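Local coordinates for protein alkaline serine protease AL20 (Nesterenkonia abyssinica, PDB 3CP7) that probably cleaves peptide bonds as a secreted, thermostable alkaline serine protease with a trypsin-like fold, at residues G181-T186 with P201-G206; N54-P59 with H68-A73; G129-A134 with C162-G167; H41-G46 with L76-E81. One frame throughout, in Å; residues are numbered along the deposited sequence.

Contact 1. Residues G181-T186 with P201-G206; sequences GAQNST and PYFGSG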
loop_
_atom_site.group_PDB
_atom_site.type_symbol
_atom_site.label_atom_id
_atom_site.label_comp_id
_atom_site.label_asym_id
_atom_site.label_seq_id
_atom_site.Cartn_x
_atom_site.Cartn_y
_atom_site.Cartn_z
ATOM N N GLY A 181 6.471 18.177 -19.290
ATOM C CA GLY A 181 6.815 16.798 -19.637
ATOM C C GLY A 181 6.184 15.760 -18.719
ATOM O O GLY A 181 5.493 16.100 -17.751
ATOM N N ALA A 182 6.414 14.488 -19.030
ATOM C CA ALA A 182 5.917 13.398 -18.193
ATOM C C ALA A 182 6.702 13.342 -16.887
ATOM O O ALA A 182 7.932 13.466 -16.884
ATOM C CB ALA A 182 6.014 12.058 -18.929
ATOM N N GLN A 183 5.979 13.169 -15.782
ATOM C CA GLN A 183 6.650 12.964 -14.507
ATOM C C GLN A 183 7.309 11.597 -14.476
ATOM O O GLN A 183 6.701 10.597 -14.860
ATOM C CB GLN A 183 5.667 13.102 -13.343
ATOM C CG GLN A 183 6.362 12.879 -12.003
ATOM C CD GLN A 183 5.584 13.378 -10.819
ATOM O OE1 GLN A 183 4.472 13.907 -10.951
ATOM N NE2 GLN A 183 6.172 13.230 -9.640
ATOM N N ASN A 184 8.553 11.550 -14.012
ATOM C CA ASN A 184 9.298 10.308 -14.033
ATOM C C ASN A 184 10.189 10.070 -12.801
ATOM O O ASN A 184 10.967 9.114 -12.761
ATOM C CB ASN A 184 10.079 10.211 -15.341
ATOM C CG ASN A 184 10.742 8.864 -15.544
ATOM O OD1 ASN A 184 10.080 7.804 -15.580
ATOM N ND2 ASN A 184 12.056 8.892 -15.726
ATOM N N SER A 185 10.049 10.937 -11.800
ATOM C CA SER A 185 10.595 10.683 -10.464
ATOM C C SER A 185 10.051 11.755 -9.533
ATOM O O SER A 185 9.134 12.523 -9.899
ATOM C CB SER A 185 12.136 10.627 -10.447
ATOM O OG SER A 185 12.601 10.178 -9.179
ATOM N N THR A 186 10.624 11.803 -8.340
ATOM C CA THR A 186 10.194 12.707 -7.309
ATOM C C THR A 186 11.459 13.116 -6.523
ATOM O O THR A 186 12.409 12.318 -6.424
ATOM C CB THR A 186 9.156 11.861 -6.538
ATOM O OG1 THR A 186 7.778 12.224 -6.786
ATOM C CG2 THR A 186 9.593 11.191 -5.209
ATOM N N PRO A 201 13.932 8.490 -6.821
ATOM C CA PRO A 201 13.882 7.058 -7.091
ATOM C C PRO A 201 13.606 6.725 -8.551
ATOM O O PRO A 201 12.947 7.500 -9.263
ATOM C CB PRO A 201 12.724 6.578 -6.206
ATOM C CG PRO A 201 11.809 7.792 -6.138
ATOM C CD PRO A 201 12.765 8.951 -6.036
ATOM N N TYR A 202 14.069 5.560 -8.981
ATOM C CA TYR A 202 13.751 5.100 -10.324
ATOM C C TYR A 202 12.266 4.743 -10.415
ATOM O O TYR A 202 11.741 3.981 -9.593
ATOM C CB TYR A 202 14.633 3.908 -10.726
ATOM C CG TYR A 202 14.385 3.467 -12.147
ATOM C CD1 TYR A 202 13.625 2.331 -12.413
ATOM C CD2 TYR A 202 14.877 4.211 -13.219
ATOM C CE1 TYR A 202 13.373 1.938 -13.723
ATOM C CE2 TYR A 202 14.625 3.820 -14.534
ATOM C CZ TYR A 202 13.883 2.679 -14.767
ATOM O OH TYR A 202 13.620 2.299 -16.064
ATOM N N PHE A 203 11.586 5.292 -11.415
ATOM C CA PHE A 203 10.182 4.940 -11.631
ATOM C C PHE A 203 10.117 3.687 -12.507
ATOM O O PHE A 203 10.133 3.768 -13.747
ATOM C CB PHE A 203 9.410 6.101 -12.266
ATOM C CG PHE A 203 8.733 7.030 -11.265
ATOM C CD1 PHE A 203 9.167 7.152 -9.931
ATOM C CD2 PHE A 203 7.672 7.820 -11.685
ATOM C CE1 PHE A 203 8.505 8.020 -9.032
ATOM C CE2 PHE A 203 7.031 8.706 -10.796
ATOM C CZ PHE A 203 7.449 8.801 -9.478
ATOM N N GLY A 204 10.074 2.534 -11.849
ATOM C CA GLY A 204 10.017 1.256 -12.541
ATOM C C GLY A 204 8.671 0.586 -12.387
ATOM O O GLY A 204 7.655 1.262 -12.228
ATOM N N SER A 205 8.662 -0.741 -12.384
ATOM C CA SER A 205 7.409 -1.488 -12.309
ATOM C C SER A 205 6.745 -1.388 -10.936
ATOM O O SER A 205 5.521 -1.488 -10.829
ATOM C CB SER A 205 7.620 -2.945 -12.685
ATOM O OG SER A 205 8.641 -3.534 -11.901
ATOM N N GLY A 206 7.541 -1.190 -9.884
ATOM C CA GLY A 206 6.974 -0.975 -8.549
ATOM C C GLY A 206 6.163 0.305 -8.529
ATOM O O GLY A 206 4.986 0.317 -8.114
HETATM O O HOH W 1 13.080 7.338 -12.888
#
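Ser185 and Phe203 meet at a classic beta bulge, where Asn184 and Ser185 of strand 183-191 both face Trp173 of strand 172-175 in the second sheet of this trypsin-like fold. The Phe203 ring lies with one face against the bulged backbone. Ser185 CA stands over the ring centre, 3.7 Å from the centroid and 13° off the normal, a CH-pi contact. The carbonyl carbon of Asn184 covers the same face but is displaced toward the rim. An alanine in place of Phe203 would remove the ring, probably opening a gap under the bulge and leaving Ser185 CA without its CH-pi partner. Alongside, a water ties the two backbones together, donating to Asn184 O at 2.8 Å and accepting from Phe203 N at 2.9 Å. Ser185 OG is anti to its backbone N (chi1 -171°), a position from which it donates to Pro201 O at 2.7 Å. The Pro201 ring then turns its CD to Thr186 O, 3.4 Å away, while Thr186 CG2 approaches that same CD at a slant. Gly204 is the N-cap of helix 205-214. Within the strand, Gln183 OE1 is bonded to Asn26, and Gln183 NE2 reaches forward along the chain, nearly in the amide plane, and donates to Ser185 O at 3.1 Å.

Contact 2. Residues N54-P59 with H68-A73; sequences NFVFAP and HGVWAA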
loop_
_atom_site.group_PDB
_atom_site.type_symbol
_atom_site.label_atom_id
_atom_site.label_comp_id
_atom_site.label_asym_id
_atom_site.label_seq_id
_atom_site.Cartn_x
_atom_site.Cartn_y
_atom_site.Cartn_z
ATOM N N ASN A 54 -3.222 14.697 8.710
ATOM C CA ASN A 54 -3.651 15.970 8.132
ATOM C C ASN A 54 -2.845 16.405 6.911
ATOM O O ASN A 54 -2.471 17.575 6.765
ATOM C CB ASN A 54 -3.687 17.053 9.208
ATOM C CG ASN A 54 -4.662 16.718 10.317
ATOM O OD1 ASN A 54 -5.694 16.082 10.085
ATOM N ND2 ASN A 54 -4.333 17.125 11.525
ATOM N N PHE A 55 -2.590 15.436 6.034
ATOM C CA PHE A 55 -1.933 15.687 4.761
ATOM C C PHE A 55 -2.841 16.546 3.898
ATOM O O PHE A 55 -3.979 16.165 3.599
ATOM C CB PHE A 55 -1.615 14.355 4.074
ATOM C CG PHE A 55 -0.833 14.474 2.781
ATOM C CD1 PHE A 55 0.493 14.067 2.728
ATOM C CD2 PHE A 55 -1.445 14.918 1.613
ATOM C CE1 PHE A 55 1.219 14.132 1.536
ATOM C CE2 PHE A 55 -0.738 14.994 0.408
ATOM C CZ PHE A 55 0.604 14.599 0.375
ATOM N N VAL A 56 -2.318 17.697 3.491
ATOM C CA VAL A 56 -3.068 18.646 2.678
ATOM C C VAL A 56 -2.217 19.102 1.491
ATOM O O VAL A 56 -1.024 19.333 1.641
ATOM C CB VAL A 56 -3.500 19.868 3.545
ATOM C CG1 VAL A 56 -3.922 21.033 2.703
ATOM C CG2 VAL A 56 -4.618 19.480 4.502
ATOM N N PHE A 57 -2.861 19.255 0.339
ATOM C CA PHE A 57 -2.196 19.639 -0.899
ATOM C C PHE A 57 -2.752 20.971 -1.380
ATOM O O PHE A 57 -3.968 21.143 -1.448
ATOM C CB PHE A 57 -2.433 18.568 -1.969
ATOM C CG PHE A 57 -1.845 18.905 -3.328
ATOM C CD1 PHE A 57 -2.680 19.127 -4.425
ATOM C CD2 PHE A 57 -0.459 18.967 -3.513
ATOM C CE1 PHE A 57 -2.138 19.413 -5.676
ATOM C CE2 PHE A 57 0.081 19.249 -4.762
ATOM C CZ PHE A 57 -0.766 19.491 -5.841
ATOM N N ALA A 58 -1.856 21.902 -1.696
ATOM C CA ALA A 58 -2.229 23.248 -2.141
ATOM C C ALA A 58 -1.704 23.500 -3.551
ATOM O O ALA A 58 -0.551 23.906 -3.724
ATOM C CB ALA A 58 -1.684 24.296 -1.172
ATOM N N PRO A 59 -2.547 23.254 -4.571
ATOM C CA PRO A 59 -2.107 23.473 -5.953
ATOM C C PRO A 59 -1.728 24.926 -6.205
ATOM O O PRO A 59 -2.432 25.841 -5.756
ATOM C CB PRO A 59 -3.338 23.108 -6.799
ATOM C CG PRO A 59 -4.294 22.453 -5.888
ATOM C CD PRO A 59 -3.924 22.741 -4.476
ATOM N N HIS A 68 -7.297 27.690 -6.187
ATOM C CA HIS A 68 -7.675 26.275 -6.165
ATOM C C HIS A 68 -7.861 25.727 -4.757
ATOM O O HIS A 68 -8.408 24.636 -4.574
ATOM C CB HIS A 68 -6.673 25.443 -6.957
ATOM C CG HIS A 68 -6.588 25.834 -8.395
ATOM N ND1 HIS A 68 -7.691 25.849 -9.221
ATOM C CD2 HIS A 68 -5.543 26.241 -9.152
ATOM C CE1 HIS A 68 -7.325 26.242 -10.428
ATOM N NE2 HIS A 68 -6.026 26.473 -10.417
ATOM N N GLY A 69 -7.410 26.496 -3.769
ATOM C CA GLY A 69 -7.613 26.149 -2.376
ATOM C C GLY A 69 -6.728 25.017 -1.907
ATOM O O GLY A 69 -5.658 24.777 -2.466
ATOM N N VAL A 70 -7.192 24.324 -0.873
ATOM C CA VAL A 70 -6.395 23.336 -0.159
ATOM C C VAL A 70 -7.192 22.034 -0.099
ATOM O O VAL A 70 -8.393 22.056 0.160
ATOM C CB VAL A 70 -6.017 23.858 1.257
ATOM C CG1 VAL A 70 -7.212 23.881 2.200
ATOM C CG2 VAL A 70 -4.904 23.054 1.852
ATOM N N TRP A 71 -6.531 20.908 -0.363
ATOM C CA TRP A 71 -7.204 19.628 -0.554
ATOM C C TRP A 71 -6.696 18.571 0.416
ATOM O O TRP A 71 -5.510 18.250 0.412
ATOM C CB TRP A 71 -6.981 19.157 -2.004
ATOM C CG TRP A 71 -7.660 20.052 -2.990
ATOM C CD1 TRP A 71 -7.306 21.332 -3.319
ATOM C CD2 TRP A 71 -8.845 19.758 -3.732
ATOM N NE1 TRP A 71 -8.198 21.855 -4.231
ATOM C CE2 TRP A 71 -9.149 20.900 -4.507
ATOM C CE3 TRP A 71 -9.672 18.632 -3.828
ATOM C CZ2 TRP A 71 -10.263 20.951 -5.359
ATOM C CZ3 TRP A 71 -10.771 18.679 -4.679
ATOM C CH2 TRP A 71 -11.057 19.829 -5.433
ATOM N N ALA A 72 -7.586 18.023 1.240
ATOM C CA ALA A 72 -7.198 17.009 2.217
ATOM C C ALA A 72 -7.077 15.633 1.574
ATOM O O ALA A 72 -7.865 15.284 0.695
ATOM C CB ALA A 72 -8.203 16.958 3.366
ATOM N N ALA A 73 -6.104 14.844 2.035
ATOM C CA ALA A 73 -5.987 13.457 1.597
ATOM C C ALA A 73 -7.059 12.562 2.208
ATOM O O ALA A 73 -7.438 12.723 3.381
ATOM C CB ALA A 73 -4.614 12.906 1.937
HETATM O O HOH W 2 -3.487 26.343 -3.245
#
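Phe57 and Trp71 form an antiparallel hydrogen-bonded pair, each satisfying the other's backbone: Phe57 N donates to Trp71 O at 2.8 Å, and Trp71 N returns the bond to Phe57 O, also at 2.8 Å. Two residues along, Ala73 N donates to Phe55 O at 3.0 Å, with a nearly straight N-H...O angle of 166°. Val56 and Ala72 are the non-hydrogen-bonded pair between; their backbones bond outside the pair instead, Val56 to Phe13 and Ala72 to Glu98. Pro59 has no N-H to offer Gly69 O; a water donates to Gly69 O and to Pro59 O at 2.8 Å each, and Pro59 O is also bonded to Ser66 OG. The indole NE1 of Trp71 reaches back to its own segment and donates to His68 O at 2.8 Å. Phe57 O lies at the ring edge, Pro59 CD sits 3.8 Å from Trp71 CD1, and Lys100 makes a cation-pi contact with the indole. An alanine at Trp71 would remove the indole, probably leaving His68 O without this donor and Lys100 without its cation-pi partner. His68 ND1 is bonded to Gln108. These strands make a beta hairpin of the first, closed antiparallel barrel of a trypsin-like protease, strand 55-59 meeting strand 9-16 on its other edge.

Contact 3. Residues G129-A134 with C162-G167; sequences GYPAAA and CNMTGG. With FMT (formic acid), chain C.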
loop_
_atom_site.group_PDB
_atom_site.type_symbol
_atom_site.label_atom_id
_atom_site.label_comp_id
_atom_site.label_asym_id
_atom_site.label_seq_id
_atom_site.Cartn_x
_atom_site.Cartn_y
_atom_site.Cartn_z
ATOM N N GLY A 129 9.805 22.166 -6.753
ATOM C CA GLY A 129 9.324 21.992 -5.395
ATOM C C GLY A 129 9.208 23.294 -4.648
ATOM O O GLY A 129 9.494 24.371 -5.204
ATOM N N TYR A 130 8.792 23.180 -3.390
ATOM C CA TYR A 130 8.636 24.301 -2.478
ATOM C C TYR A 130 9.645 24.202 -1.330
ATOM O O TYR A 130 9.267 23.916 -0.189
ATOM C CB TYR A 130 7.209 24.348 -1.944
ATOM C CG TYR A 130 6.213 24.823 -2.973
ATOM C CD1 TYR A 130 5.653 23.937 -3.903
ATOM C CD2 TYR A 130 5.850 26.165 -3.038
ATOM C CE1 TYR A 130 4.747 24.370 -4.856
ATOM C CE2 TYR A 130 4.943 26.615 -3.994
ATOM C CZ TYR A 130 4.389 25.710 -4.893
ATOM O OH TYR A 130 3.485 26.138 -5.838
ATOM N N PRO A 131 10.926 24.473 -1.625
ATOM C CA PRO A 131 11.929 24.377 -0.559
ATOM C C PRO A 131 11.622 25.396 0.540
ATOM O O PRO A 131 11.198 26.522 0.246
ATOM C CB PRO A 131 13.242 24.715 -1.274
ATOM C CG PRO A 131 12.828 25.513 -2.473
ATOM C CD PRO A 131 11.516 24.915 -2.903
ATOM N N ALA A 132 11.827 24.995 1.792
ATOM C CA ALA A 132 11.390 25.793 2.931
ATOM C C ALA A 132 12.510 26.181 3.893
ATOM O O ALA A 132 12.295 26.997 4.785
ATOM C CB ALA A 132 10.253 25.083 3.675
ATOM N N ALA A 133 13.689 25.602 3.718
ATOM C CA ALA A 133 14.838 25.975 4.550
ATOM C C ALA A 133 15.718 26.985 3.824
ATOM O O ALA A 133 15.804 26.973 2.597
ATOM C CB ALA A 133 15.636 24.741 4.930
ATOM N N ALA A 134 16.371 27.858 4.594
ATOM C CA ALA A 134 17.263 28.889 4.045
ATOM C C ALA A 134 18.181 28.359 2.933
ATOM O O ALA A 134 18.760 27.277 3.077
ATOM C CB ALA A 134 18.102 29.511 5.172
ATOM N N CYS A 162 21.142 20.180 -7.995
ATOM C CA CYS A 162 19.959 20.835 -7.446
ATOM C C CYS A 162 20.223 21.397 -6.072
ATOM O O CYS A 162 20.665 20.674 -5.185
ATOM C CB CYS A 162 18.815 19.820 -7.345
ATOM S SG CYS A 162 17.247 20.534 -6.841
ATOM N N ASN A 163 19.915 22.673 -5.891
ATOM C CA ASN A 163 20.183 23.352 -4.629
ATOM C C ASN A 163 18.974 23.431 -3.688
ATOM O O ASN A 163 19.057 24.063 -2.647
ATOM C CB ASN A 163 20.769 24.756 -4.886
ATOM C CG ASN A 163 19.758 25.702 -5.500
ATOM O OD1 ASN A 163 18.664 25.300 -5.883
ATOM N ND2 ASN A 163 20.129 26.976 -5.601
ATOM N N MET A 164 17.859 22.782 -4.048
ATOM C CA MET A 164 16.652 22.878 -3.221
ATOM C C MET A 164 16.804 22.151 -1.885
ATOM O O MET A 164 17.457 21.110 -1.812
ATOM C CB MET A 164 15.411 22.369 -3.964
ATOM C CG MET A 164 14.996 23.273 -5.116
ATOM S SD MET A 164 13.345 22.922 -5.774
ATOM C CE MET A 164 13.609 21.377 -6.663
ATOM N N THR A 165 16.160 22.714 -0.864
ATOM C CA THR A 165 16.308 22.314 0.535
ATOM C C THR A 165 15.048 21.597 1.039
ATOM O O THR A 165 14.093 21.401 0.281
ATOM C CB THR A 165 16.583 23.565 1.427
ATOM O OG1 THR A 165 15.502 24.501 1.268
ATOM C CG2 THR A 165 17.903 24.237 1.062
ATOM N N GLY A 166 15.034 21.226 2.317
ATOM C CA GLY A 166 13.888 20.551 2.934
ATOM C C GLY A 166 12.602 21.293 2.618
ATOM O O GLY A 166 12.571 22.521 2.653
ATOM N N GLY A 167 11.553 20.532 2.296
ATOM C CA GLY A 167 10.274 21.065 1.833
ATOM C C GLY A 167 10.081 20.749 0.362
ATOM O O GLY A 167 8.940 20.669 -0.117
HETATM C C FMT C . 11.273 17.354 3.203
HETATM O O1 FMT C . 11.283 16.143 3.480
HETATM O O2 FMT C . 11.830 17.815 2.204
#
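Gly129 and Met164 begin the contact between two loops of the trypsin-like fold, one of which leads into the Gly-Xaa-Ser-Gly-Gly sequence of the probable nucleophile Ser169. Gly129 N lies 3.7 Å from Met164 SD, and a side chain on this glycine would point at the sulfur. Tyr130 points away from the other segment, and its OH bonds to Tyr61 O, while its own carbonyl comes close to that of Gly167. Pro131 touches two consecutive side chains: its CD rests 3.9 Å from Met164 SD, and its CB is 3.4 Å from Thr165 OG1. Gly167 packs against Pro131, its CA 4.4 Å from Pro131 CA, so closely that a CB there would clash with Tyr130 O and Ala132 N. Ala132 N donates to Gly166 O at 2.7 Å, a fairly straight bond, and Ala133 N adds a weak one to the same oxygen. Ala133 O in turn accepts from Thr165 OG1 at 2.8 Å; with chi1 at 58°, that hydroxyl lies between the backbone N and carbonyl carbon of Thr165. Ala134 O touches Thr165 CG2. Held at its carbonyl, the Gly166-Gly167 peptide presents its N-H to the other side, consistent with one arm of an oxyanion hole: Gly167 N donates to formic acid O2 at 2.7 Å, with an N-H...O angle of 170°.

Contact 4. Residues H41-G46 with L76-E81; sequences HCLHDG and LVTSAE. With FMT (formic acid), chain C.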
loop_
_atom_site.group_PDB
_atom_site.type_symbol
_atom_site.label_atom_id
_atom_site.label_comp_id
_atom_site.label_asym_id
_atom_site.label_seq_id
_atom_site.Cartn_x
_atom_site.Cartn_y
_atom_site.Cartn_z
ATOM N N HIS A 41 8.295 9.411 2.120
ATOM C CA HIS A 41 8.571 10.009 3.414
ATOM C C HIS A 41 7.726 11.248 3.690
ATOM O O HIS A 41 7.711 11.737 4.817
ATOM C CB HIS A 41 10.073 10.263 3.601
ATOM C CG HIS A 41 10.591 11.509 2.948
ATOM N ND1 HIS A 41 11.285 11.505 1.752
ATOM C CD2 HIS A 41 10.560 12.801 3.364
ATOM C CE1 HIS A 41 11.639 12.747 1.455
ATOM N NE2 HIS A 41 11.217 13.547 2.418
ATOM N N CYS A 42 7.017 11.749 2.679
ATOM C CA CYS A 42 6.089 12.870 2.870
ATOM C C CYS A 42 4.721 12.408 3.354
ATOM O O CYS A 42 3.866 13.242 3.681
ATOM C CB CYS A 42 5.902 13.644 1.568
ATOM S SG CYS A 42 7.391 14.515 1.002
ATOM N N LEU A 43 4.492 11.097 3.401
ATOM C CA LEU A 43 3.206 10.625 3.920
ATOM C C LEU A 43 3.285 9.410 4.842
ATOM O O LEU A 43 2.256 8.971 5.376
ATOM C CB LEU A 43 2.171 10.423 2.797
ATOM C CG LEU A 43 2.529 9.592 1.565
ATOM C CD1 LEU A 43 2.711 8.115 1.950
ATOM C CD2 LEU A 43 1.441 9.759 0.506
ATOM N N HIS A 44 4.494 8.900 5.074
ATOM C CA HIS A 44 4.679 7.768 5.976
ATOM C C HIS A 44 6.069 7.809 6.595
ATOM O O HIS A 44 7.045 8.116 5.905
ATOM C CB HIS A 44 4.442 6.437 5.249
ATOM C CG HIS A 44 4.357 5.261 6.170
ATOM N ND1 HIS A 44 5.470 4.683 6.737
ATOM C CD2 HIS A 44 3.290 4.580 6.651
ATOM C CE1 HIS A 44 5.095 3.681 7.514
ATOM N NE2 HIS A 44 3.775 3.604 7.489
ATOM N N ASP A 45 6.154 7.479 7.886
ATOM C CA ASP A 45 7.409 7.563 8.646
ATOM C C ASP A 45 8.524 6.655 8.122
ATOM O O ASP A 45 9.709 6.950 8.307
ATOM C CB ASP A 45 7.186 7.177 10.123
ATOM C CG ASP A 45 6.262 8.126 10.884
ATOM O OD1 ASP A 45 6.145 9.325 10.539
ATOM O OD2 ASP A 45 5.669 7.653 11.879
ATOM N N GLY A 46 8.144 5.540 7.504
ATOM C CA GLY A 46 9.106 4.491 7.187
ATOM C C GLY A 46 9.163 3.458 8.299
ATOM O O GLY A 46 8.227 3.346 9.098
ATOM N N LEU A 76 -3.697 7.788 1.739
ATOM C CA LEU A 76 -2.257 7.850 1.531
ATOM C C LEU A 76 -1.803 6.474 1.076
ATOM O O LEU A 76 -2.117 5.462 1.729
ATOM C CB LEU A 76 -1.560 8.265 2.823
ATOM C CG LEU A 76 -2.088 9.579 3.416
ATOM C CD1 LEU A 76 -1.525 9.825 4.808
ATOM C CD2 LEU A 76 -1.782 10.746 2.487
ATOM N N VAL A 77 -1.107 6.433 -0.062
ATOM C CA VAL A 77 -0.698 5.176 -0.700
ATOM C C VAL A 77 0.822 5.145 -0.806
ATOM O O VAL A 77 1.422 5.706 -1.738
ATOM C CB VAL A 77 -1.352 4.985 -2.089
ATOM C CG1 VAL A 77 -1.049 3.592 -2.643
ATOM C CG2 VAL A 77 -2.882 5.212 -2.019
ATOM N N THR A 78 1.438 4.512 0.182
ATOM C CA THR A 78 2.884 4.400 0.263
ATOM C C THR A 78 3.394 3.149 -0.460
ATOM O O THR A 78 2.687 2.148 -0.538
ATOM C CB THR A 78 3.320 4.379 1.754
ATOM O OG1 THR A 78 4.738 4.252 1.833
ATOM C CG2 THR A 78 2.659 3.232 2.537
ATOM N N SER A 79 4.619 3.199 -0.986
ATOM C CA SER A 79 5.248 1.982 -1.471
ATOM C C SER A 79 5.449 1.035 -0.290
ATOM O O SER A 79 5.594 1.486 0.860
ATOM C CB SER A 79 6.589 2.280 -2.129
ATOM O OG SER A 79 7.562 2.531 -1.137
ATOM N N ALA A 80 5.444 -0.269 -0.568
ATOM C CA ALA A 80 5.642 -1.266 0.476
ATOM C C ALA A 80 7.035 -1.184 1.050
ATOM O O ALA A 80 7.213 -1.324 2.256
ATOM C CB ALA A 80 5.401 -2.641 -0.069
ATOM N N GLU A 81 8.024 -0.978 0.193
ATOM C CA GLU A 81 9.409 -1.003 0.661
ATOM C C GLU A 81 9.728 0.227 1.503
ATOM O O GLU A 81 10.498 0.136 2.465
ATOM C CB GLU A 81 10.373 -1.102 -0.515
ATOM C CG GLU A 81 10.168 -2.332 -1.402
ATOM C CD GLU A 81 9.172 -2.121 -2.542
ATOM O OE1 GLU A 81 9.170 -2.960 -3.480
ATOM O OE2 GLU A 81 8.401 -1.143 -2.516
HETATM C C FMT C . 11.273 17.354 3.203
HETATM O O1 FMT C . 11.283 16.143 3.480
HETATM O O2 FMT C . 11.830 17.815 2.204
#
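In the loop after the putative triad histidine His41, Leu43 packs against Leu76 and Thr78 at the end of strand 71-78 of the first barrel. Leu43 does most of the touching. Its CG lies between the backbone N and the carbonyl carbon (chi1 51°), and from there the fork reaches both ends of the opposing strand segment: CD2 meets Leu76 CD2 at 3.9 Å, and CD1 meets Thr78 CB at 3.8 Å. The two leucine side chains slide past each other in opposite directions, whereas Leu43 and Thr78 meet at a slant. Between Leu76 and Thr78, Val77 points away. His44 adds a looser touch, its CB 4.1 Å from Thr78 OG1. Its ring is held from within the loop, because Gly46 N donates to His44 ND1 at 2.9 Å, and Phe51 packs against it edge-to-face. Leu76 N is hydrogen-bonded to Asn84 of the second subunit. At the other end of the loop, His41 NE2 donates to formic acid O1 at 2.8 Å. Cys42 is tied to Cys23 by a disulfide, His41 ND1 bonds to Asp91, and Ser169 lies beside the His41 ring. A His-Cys pair with its disulfide, backed by the barrel, is typical of the catalytic histidine loop in chymotrypsin-like serine proteases.

Overall arrangement
Contacts 2 and 4 share strand 71-78 and touch directly: Phe55 CE1 comes within 3.5 Å of Cys42 O, and the hairpin of contact 2 is nested within the loop that contact 4 closes. Contacts 3 and 4 both reach the probable active site. Their centres are about 20 Å apart and their nearest atoms about 6 Å, yet each holds one oxygen of the same formic acid, probably from the crystallisation liquor, which also bonds to Ser169. Contact 1 belongs to the second sheet; its centre is about 16 Å from that of contact 4, and Pro201 lies near the putative Ser-His-Asp triad without touching it. Contact 2 sits across the chain's centre, about 22 Å from contact 1 between centres.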